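Local structure of probable glutathione S-transferase (Bordetella bronchiseptica RB50, 3H1N) at residues M157-L168 against R202-L213. The protein probably conjugates glutathione to electrophilic substrates, as a glutathione S-transferase. Numbering follows the deposited sequence.
Sequences MPKFMQYFEQAL and RMRTLVHRYPRL
Helix 157-167 runs alongside 202-213, its axis 11.7 Å from that of helix 202-206 at a crossing angle of -43°. The CA atoms of Pro158 and Leu206 lie 7.3 Å apart, and those of Glu165 and Leu213, where helix 211-221 begins, 5.3 Å. The Glu165 carboxylate sits over the new helix's first turn: OE2 accepts from Arg212 N at 2.9 Å through its syn lone pair, and OE1 takes Leu213 N at 2.8 Å, also on the syn side. CG anti to the backbone N (chi1 -173°) and a bend at chi2 carry the acid to these two amides. The N-terminus of helix 211-221 probably stabilises the buried carboxylate. Arg212 reaches back side-on, NE and NH2 both donating to Glu165 O, which lies at the guanidinium edge in its plane; NE is 3.0 Å away. Glu165 OE2 stands over one face of the same group, a long salt bridge without a directed N-H. Within the all-helical C-terminal domain of the glutathione S-transferase fold, the contact joins helix 142-167 to helices 200-206 and 211-221, the former through apolar side chains and the latter largely through Glu165. At the N-cap, Tyr210 is clamped between Met161 CB, 3.7 Å from the ring centroid in a CH-pi contact, and Arg209 CB on the opposite face. The chain of selenomethionine Met161 bends at chi3 (80°), bringing CE 3.6 Å from Met203 CE, while Met157 CE meets Met203 SE. Helix 183-198 packs here through Leu195 and Leu196 against Met203 and Leu188 against Leu213.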
HETATM    1  N   MSE B 157       8.120  10.361 -11.403  1.00 10.73           N
HETATM    2  CA  MSE B 157       9.467  10.203 -10.858  1.00 10.49           C
HETATM    3  C   MSE B 157       9.954  11.465 -10.122  1.00 10.27           C
HETATM    4  O   MSE B 157      10.396  11.368  -8.972  1.00 10.50           O
HETATM    5  CB  MSE B 157      10.467   9.757 -11.940  1.00 10.31           C
HETATM    6  CG  MSE B 157      10.347   8.277 -12.289  1.00 11.38           C
HETATM    7 SE   MSE B 157      11.504   7.712 -13.753  0.60 13.64          SE
HETATM    8  CE  MSE B 157      13.222   8.135 -12.989  1.00  9.75           C
ATOM      9  N   PRO B 158       9.853  12.650 -10.758  1.00 10.26           N
ATOM     10  CA  PRO B 158      10.278  13.832  -9.988  1.00 10.12           C
ATOM     11  C   PRO B 158       9.393  14.141  -8.766  1.00 10.36           C
ATOM     12  O   PRO B 158       9.900  14.653  -7.766  1.00 10.32           O
ATOM     13  CB  PRO B 158      10.212  14.989 -10.997  1.00 10.06           C
ATOM     14  CG  PRO B 158       9.980  14.409 -12.308  1.00 10.05           C
ATOM     15  CD  PRO B 158       9.690  12.939 -12.194  1.00  9.66           C
ATOM     16  N   LYS B 159       8.100  13.847  -8.833  1.00 10.52           N
ATOM     17  CA  LYS B 159       7.241  14.111  -7.681  1.00 10.29           C
ATOM     18  C   LYS B 159       7.638  13.274  -6.447  1.00  9.84           C
ATOM     19  O   LYS B 159       7.790  13.810  -5.347  1.00  9.61           O
ATOM     20  CB  LYS B 159       5.758  13.903  -7.996  1.00 10.75           C
ATOM     21  CG  LYS B 159       4.880  14.232  -6.809  1.00 10.89           C
ATOM     22  CD  LYS B 159       3.402  14.139  -7.151  1.00 13.88           C
ATOM     23  CE  LYS B 159       2.549  14.745  -6.044  1.00 15.96           C
ATOM     24  NZ  LYS B 159       1.130  14.778  -6.469  1.00 18.66           N
ATOM     25  N   PHE B 160       7.761  11.966  -6.634  1.00  9.71           N
ATOM     26  CA  PHE B 160       8.248  11.075  -5.582  1.00  9.87           C
ATOM     27  C   PHE B 160       9.645  11.452  -5.099  1.00  9.67           C
ATOM     28  O   PHE B 160       9.885  11.484  -3.902  1.00  9.33           O
ATOM     29  CB  PHE B 160       8.268   9.638  -6.078  1.00 10.31           C
ATOM     30  CG  PHE B 160       6.918   8.987  -6.109  1.00 10.94           C
ATOM     31  CD1 PHE B 160       6.292   8.605  -4.918  1.00 11.18           C
ATOM     32  CD2 PHE B 160       6.291   8.724  -7.316  1.00 12.03           C
ATOM     33  CE1 PHE B 160       5.076   7.972  -4.927  1.00 10.19           C
ATOM     34  CE2 PHE B 160       5.031   8.099  -7.340  1.00 10.67           C
ATOM     35  CZ  PHE B 160       4.423   7.729  -6.148  1.00 12.60           C
HETATM   36  N   MSE B 161      10.569  11.725  -6.023  1.00  9.99           N
HETATM   37  CA  MSE B 161      11.939  12.013  -5.619  1.00  9.87           C
HETATM   38  C   MSE B 161      12.044  13.313  -4.818  1.00 10.08           C
HETATM   39  O   MSE B 161      12.741  13.362  -3.787  1.00 10.54           O
HETATM   40  CB  MSE B 161      12.895  11.985  -6.823  1.00 10.67           C
HETATM   41  CG  MSE B 161      13.099  10.551  -7.335  1.00 11.31           C
HETATM   42 SE   MSE B 161      14.133  10.439  -8.957  0.60 15.84          SE
HETATM   43  CE  MSE B 161      15.888  10.624  -8.185  1.00 14.19           C
ATOM     44  N   GLN B 162      11.349  14.352  -5.279  1.00  9.78           N
ATOM     45  CA  GLN B 162      11.266  15.621  -4.540  1.00 10.09           C
ATOM     46  C   GLN B 162      10.676  15.403  -3.151  1.00  9.75           C
ATOM     47  O   GLN B 162      11.144  15.986  -2.174  1.00  9.96           O
ATOM     48  CB  GLN B 162      10.432  16.663  -5.295  1.00  9.76           C
ATOM     49  CG  GLN B 162      10.569  18.107  -4.748  1.00 11.10           C
ATOM     50  CD  GLN B 162      11.963  18.694  -4.959  1.00 12.76           C
ATOM     51  OE1 GLN B 162      12.891  18.422  -4.200  1.00 13.39           O
ATOM     52  NE2 GLN B 162      12.108  19.505  -5.994  1.00 15.39           N
ATOM     53  N   TYR B 163       9.654  14.557  -3.070  1.00  9.09           N
ATOM     54  CA  TYR B 163       9.043  14.227  -1.785  1.00  9.03           C
ATOM     55  C   TYR B 163      10.069  13.637  -0.821  1.00  9.39           C
ATOM     56  O   TYR B 163      10.200  14.119   0.312  1.00  9.32           O
ATOM     57  CB  TYR B 163       7.821  13.308  -1.949  1.00  8.64           C
ATOM     58  CG  TYR B 163       7.224  12.912  -0.623  1.00  8.43           C
ATOM     59  CD1 TYR B 163       6.450  13.817   0.112  1.00  8.43           C
ATOM     60  CD2 TYR B 163       7.452  11.643  -0.087  1.00  9.03           C
ATOM     61  CE1 TYR B 163       5.915  13.469   1.349  1.00  8.13           C
ATOM     62  CE2 TYR B 163       6.907  11.281   1.146  1.00  9.97           C
ATOM     63  CZ  TYR B 163       6.129  12.198   1.845  1.00  8.29           C
ATOM     64  OH  TYR B 163       5.618  11.836   3.065  1.00  9.18           O
ATOM     65  N   PHE B 164      10.836  12.645  -1.279  1.00  9.27           N
ATOM     66  CA  PHE B 164      11.868  12.068  -0.427  1.00 10.10           C
ATOM     67  C   PHE B 164      12.972  13.046  -0.077  1.00  9.99           C
ATOM     68  O   PHE B 164      13.449  13.049   1.060  1.00  9.90           O
ATOM     69  CB  PHE B 164      12.376  10.724  -0.969  1.00 10.07           C
ATOM     70  CG  PHE B 164      11.279   9.690  -1.041  1.00 11.89           C
ATOM     71  CD1 PHE B 164      10.588   9.329   0.117  1.00 13.40           C
ATOM     72  CD2 PHE B 164      10.912   9.115  -2.253  1.00 13.04           C
ATOM     73  CE1 PHE B 164       9.529   8.395   0.067  1.00 14.74           C
ATOM     74  CE2 PHE B 164       9.855   8.165  -2.309  1.00 14.13           C
ATOM     75  CZ  PHE B 164       9.181   7.816  -1.153  1.00 14.10           C
ATOM     76  N   GLU B 165      13.319  13.920  -1.020  1.00  9.90           N
ATOM     77  CA  GLU B 165      14.277  14.985  -0.746  1.00 10.38           C
ATOM     78  C   GLU B 165      13.836  15.881   0.425  1.00 10.63           C
ATOM     79  O   GLU B 165      14.660  16.282   1.258  1.00 10.14           O
ATOM     80  CB  GLU B 165      14.532  15.831  -1.999  1.00  9.96           C
ATOM     81  CG  GLU B 165      15.656  16.878  -1.836  1.00 10.05           C
ATOM     82  CD  GLU B 165      17.049  16.265  -1.735  1.00  9.52           C
ATOM     83  OE1 GLU B 165      17.180  15.047  -1.946  1.00 11.10           O
ATOM     84  OE2 GLU B 165      18.025  17.001  -1.441  1.00  9.19           O
ATOM     85  N   GLN B 166      12.546  16.194   0.474  1.00 10.82           N
ATOM     86  CA  GLN B 166      11.985  17.025   1.549  1.00 11.98           C
ATOM     87  C   GLN B 166      11.841  16.265   2.861  1.00 11.84           C
ATOM     88  O   GLN B 166      12.124  16.811   3.922  1.00 12.16           O
ATOM     89  CB  GLN B 166      10.644  17.665   1.141  1.00 12.04           C
ATOM     90  CG  GLN B 166      10.718  18.563  -0.112  1.00 15.62           C
ATOM     91  CD  GLN B 166      11.982  19.438  -0.177  1.00 18.93           C
ATOM     92  OE1 GLN B 166      12.844  19.244  -1.043  1.00 20.77           O
ATOM     93  NE2 GLN B 166      12.088  20.398   0.729  1.00 19.22           N
ATOM     94  N   ALA B 167      11.441  14.996   2.777  1.00 12.02           N
ATOM     95  CA  ALA B 167      11.338  14.116   3.945  1.00 12.17           C
ATOM     96  C   ALA B 167      12.677  13.995   4.677  1.00 12.90           C
ATOM     97  O   ALA B 167      12.707  13.837   5.904  1.00 13.64           O
ATOM     98  CB  ALA B 167      10.835  12.741   3.523  1.00 11.98           C
ATOM     99  N   LEU B 168      13.767  14.075   3.909  1.00 12.28           N
ATOM    100  CA  LEU B 168      15.143  14.037   4.428  1.00 13.00           C
ATOM    101  C   LEU B 168      15.679  15.377   4.947  1.00 13.37           C
ATOM    102  O   LEU B 168      16.825  15.447   5.393  1.00 13.43           O
ATOM    103  CB  LEU B 168      16.105  13.508   3.353  1.00 12.94           C
ATOM    104  CG  LEU B 168      15.964  12.027   3.002  1.00 12.67           C
ATOM    105  CD1 LEU B 168      16.640  11.692   1.668  1.00 10.30           C
ATOM    106  CD2 LEU B 168      16.517  11.167   4.128  1.00 12.34           C
ATOM    107  N   ARG B 202      16.850   9.097 -17.773  1.00  7.75           N
ATOM    108  CA  ARG B 202      16.065  10.040 -16.967  1.00  8.17           C
ATOM    109  C   ARG B 202      16.735  10.362 -15.627  1.00  8.99           C
ATOM    110  O   ARG B 202      16.689  11.507 -15.159  1.00  8.64           O
ATOM    111  CB  ARG B 202      14.623   9.561 -16.757  1.00  8.08           C
ATOM    112  CG  ARG B 202      13.713  10.553 -15.983  1.00  7.63           C
ATOM    113  CD  ARG B 202      13.569  11.900 -16.718  1.00  6.04           C
ATOM    114  NE  ARG B 202      12.510  12.735 -16.143  1.00  8.43           N
ATOM    115  CZ  ARG B 202      12.417  14.058 -16.295  1.00  9.03           C
ATOM    116  NH1 ARG B 202      13.339  14.733 -16.978  1.00  6.73           N
ATOM    117  NH2 ARG B 202      11.405  14.717 -15.745  1.00  8.02           N
HETATM  118  N   MSE B 203      17.391   9.366 -15.032  1.00  9.38           N
HETATM  119  CA  MSE B 203      18.068   9.573 -13.750  1.00  9.61           C
HETATM  120  C   MSE B 203      19.283  10.481 -13.943  1.00  9.38           C
HETATM  121  O   MSE B 203      19.608  11.289 -13.068  1.00  8.70           O
HETATM  122  CB  MSE B 203      18.461   8.234 -13.090  1.00  9.51           C
HETATM  123  CG  MSE B 203      17.262   7.438 -12.545  1.00 10.15           C
HETATM  124 SE   MSE B 203      16.287   8.334 -11.110  0.70 13.58          SE
HETATM  125  CE  MSE B 203      17.417   7.735  -9.627  1.00 10.54           C
ATOM    126  N   ARG B 204      19.941  10.357 -15.095  1.00  9.68           N
ATOM    127  CA  ARG B 204      21.018  11.276 -15.449  1.00 10.96           C
ATOM    128  C   ARG B 204      20.555  12.743 -15.393  1.00 10.60           C
ATOM    129  O   ARG B 204      21.299  13.603 -14.913  1.00 10.82           O
ATOM    130  CB  ARG B 204      21.605  10.923 -16.811  1.00 11.27           C
ATOM    131  CG  ARG B 204      22.924  11.573 -17.103  1.00 15.58           C
ATOM    132  CD  ARG B 204      23.831  10.601 -17.863  1.00 21.24           C
ATOM    133  NE  ARG B 204      23.227  10.140 -19.119  1.00 24.37           N
ATOM    134  CZ  ARG B 204      22.941   8.872 -19.422  1.00 25.69           C
ATOM    135  NH1 ARG B 204      23.200   7.879 -18.572  1.00 25.11           N
ATOM    136  NH2 ARG B 204      22.402   8.596 -20.601  1.00 26.91           N
ATOM    137  N   THR B 205      19.333  13.011 -15.852  1.00 10.22           N
ATOM    138  CA  THR B 205      18.744  14.358 -15.778  1.00 10.19           C
ATOM    139  C   THR B 205      18.415  14.766 -14.331  1.00 10.17           C
ATOM    140  O   THR B 205      18.665  15.908 -13.918  1.00  9.96           O
ATOM    141  CB  THR B 205      17.455  14.459 -16.629  1.00 10.64           C
ATOM    142  OG1 THR B 205      17.764  14.173 -18.002  1.00 10.07           O
ATOM    143  CG2 THR B 205      16.820  15.869 -16.523  1.00  9.27           C
ATOM    144  N   LEU B 206      17.877  13.822 -13.564  1.00  9.42           N
ATOM    145  CA  LEU B 206      17.217  14.150 -12.316  1.00  9.89           C
ATOM    146  C   LEU B 206      18.102  14.181 -11.077  1.00  9.93           C
ATOM    147  O   LEU B 206      17.836  14.950 -10.149  1.00 10.06           O
ATOM    148  CB  LEU B 206      16.038  13.196 -12.071  1.00  9.15           C
ATOM    149  CG  LEU B 206      14.825  13.166 -13.008  1.00 10.99           C
ATOM    150  CD1 LEU B 206      13.855  12.140 -12.471  1.00  9.10           C
ATOM    151  CD2 LEU B 206      14.135  14.536 -13.144  1.00 10.07           C
ATOM    152  N   VAL B 207      19.130  13.338 -11.025  1.00 10.13           N
ATOM    153  CA  VAL B 207      19.807  13.095  -9.729  1.00 10.37           C
ATOM    154  C   VAL B 207      20.416  14.331  -9.046  1.00  9.61           C
ATOM    155  O   VAL B 207      20.398  14.425  -7.813  1.00  9.64           O
ATOM    156  CB  VAL B 207      20.818  11.902  -9.765  1.00 10.76           C
ATOM    157  CG1 VAL B 207      20.057  10.576  -9.948  1.00 10.63           C
ATOM    158  CG2 VAL B 207      21.863  12.105 -10.840  1.00 10.93           C
ATOM    159  N   HIS B 208      20.899  15.288  -9.841  1.00  9.02           N
ATOM    160  CA  HIS B 208      21.491  16.522  -9.296  1.00  8.54           C
ATOM    161  C   HIS B 208      20.487  17.324  -8.465  1.00  7.98           C
ATOM    162  O   HIS B 208      20.880  18.104  -7.598  1.00  7.67           O
ATOM    163  CB  HIS B 208      22.054  17.416 -10.416  1.00  9.09           C
ATOM    164  CG  HIS B 208      21.016  18.280 -11.069  1.00  9.18           C
ATOM    165  ND1 HIS B 208      20.094  17.785 -11.967  1.00  9.18           N
ATOM    166  CD2 HIS B 208      20.732  19.597 -10.926  1.00  8.77           C
ATOM    167  CE1 HIS B 208      19.301  18.762 -12.365  1.00  6.86           C
ATOM    168  NE2 HIS B 208      19.664  19.872 -11.750  1.00  9.38           N
ATOM    169  N   ARG B 209      19.200  17.157  -8.759  1.00  7.07           N
ATOM    170  CA  ARG B 209      18.155  17.886  -8.052  1.00  7.82           C
ATOM    171  C   ARG B 209      18.035  17.467  -6.590  1.00  8.06           C
ATOM    172  O   ARG B 209      17.518  18.228  -5.763  1.00  8.78           O
ATOM    173  CB  ARG B 209      16.788  17.656  -8.696  1.00  6.75           C
ATOM    174  CG  ARG B 209      16.662  17.962 -10.181  1.00  7.96           C
ATOM    175  CD  ARG B 209      15.229  17.615 -10.597  1.00  9.03           C
ATOM    176  NE  ARG B 209      14.951  17.957 -11.993  1.00 10.10           N
ATOM    177  CZ  ARG B 209      13.754  17.845 -12.563  1.00 11.05           C
ATOM    178  NH1 ARG B 209      12.710  17.395 -11.867  1.00 10.70           N
ATOM    179  NH2 ARG B 209      13.594  18.178 -13.831  1.00  9.88           N
ATOM    180  N   TYR B 210      18.453  16.239  -6.288  1.00  7.76           N
ATOM    181  CA  TYR B 210      18.138  15.611  -5.000  1.00  8.37           C
ATOM    182  C   TYR B 210      19.388  15.157  -4.215  1.00  8.42           C
ATOM    183  O   TYR B 210      19.556  13.951  -3.973  1.00  8.37           O
ATOM    184  CB  TYR B 210      17.175  14.428  -5.215  1.00  8.07           C
ATOM    185  CG  TYR B 210      16.054  14.731  -6.205  1.00  8.83           C
ATOM    186  CD1 TYR B 210      15.045  15.634  -5.888  1.00  9.21           C
ATOM    187  CD2 TYR B 210      16.022  14.124  -7.466  1.00 10.15           C
ATOM    188  CE1 TYR B 210      14.037  15.933  -6.798  1.00  9.35           C
ATOM    189  CE2 TYR B 210      14.995  14.410  -8.391  1.00  8.61           C
ATOM    190  CZ  TYR B 210      14.014  15.317  -8.040  1.00  9.53           C
ATOM    191  OH  TYR B 210      12.997  15.616  -8.922  1.00  9.63           O
ATOM    192  N   PRO B 211      20.236  16.116  -3.792  1.00  8.85           N
ATOM    193  CA  PRO B 211      21.500  15.771  -3.109  1.00  9.26           C
ATOM    194  C   PRO B 211      21.301  14.975  -1.799  1.00  9.67           C
ATOM    195  O   PRO B 211      22.085  14.071  -1.519  1.00  9.99           O
ATOM    196  CB  PRO B 211      22.137  17.139  -2.835  1.00  9.05           C
ATOM    197  CG  PRO B 211      20.966  18.081  -2.772  1.00 10.04           C
ATOM    198  CD  PRO B 211      20.031  17.578  -3.829  1.00  8.59           C
ATOM    199  N   ARG B 212      20.270  15.291  -1.014  1.00  9.74           N
ATOM    200  CA  ARG B 212      20.025  14.540   0.232  1.00 10.11           C
ATOM    201  C   ARG B 212      19.621  13.096  -0.060  1.00 10.03           C
ATOM    202  O   ARG B 212      20.137  12.165   0.572  1.00  9.86           O
ATOM    203  CB  ARG B 212      18.994  15.220   1.139  1.00  9.61           C
ATOM    204  CG  ARG B 212      19.401  16.602   1.651  1.00 11.10           C
ATOM    205  CD  ARG B 212      18.470  17.077   2.765  1.00 13.34           C
ATOM    206  NE  ARG B 212      17.198  17.545   2.230  1.00 15.42           N
ATOM    207  CZ  ARG B 212      16.960  18.798   1.840  1.00 14.83           C
ATOM    208  NH1 ARG B 212      17.907  19.723   1.925  1.00 16.27           N
ATOM    209  NH2 ARG B 212      15.771  19.129   1.362  1.00 13.57           N
ATOM    210  N   LEU B 213      18.731  12.919  -1.038  1.00 10.13           N
ATOM    211  CA  LEU B 213      18.318  11.591  -1.488  1.00 10.27           C
ATOM    212  C   LEU B 213      19.500  10.762  -1.997  1.00 10.10           C
ATOM    213  O   LEU B 213      19.618   9.585  -1.682  1.00 10.45           O
ATOM    214  CB  LEU B 213      17.246  11.696  -2.585  1.00 10.36           C
ATOM    215  CG  LEU B 213      16.745  10.401  -3.235  1.00 10.00           C
ATOM    216  CD1 LEU B 213      16.091   9.481  -2.202  1.00 10.28           C
ATOM    217  CD2 LEU B 213      15.747  10.724  -4.338  1.00 10.07           C
TER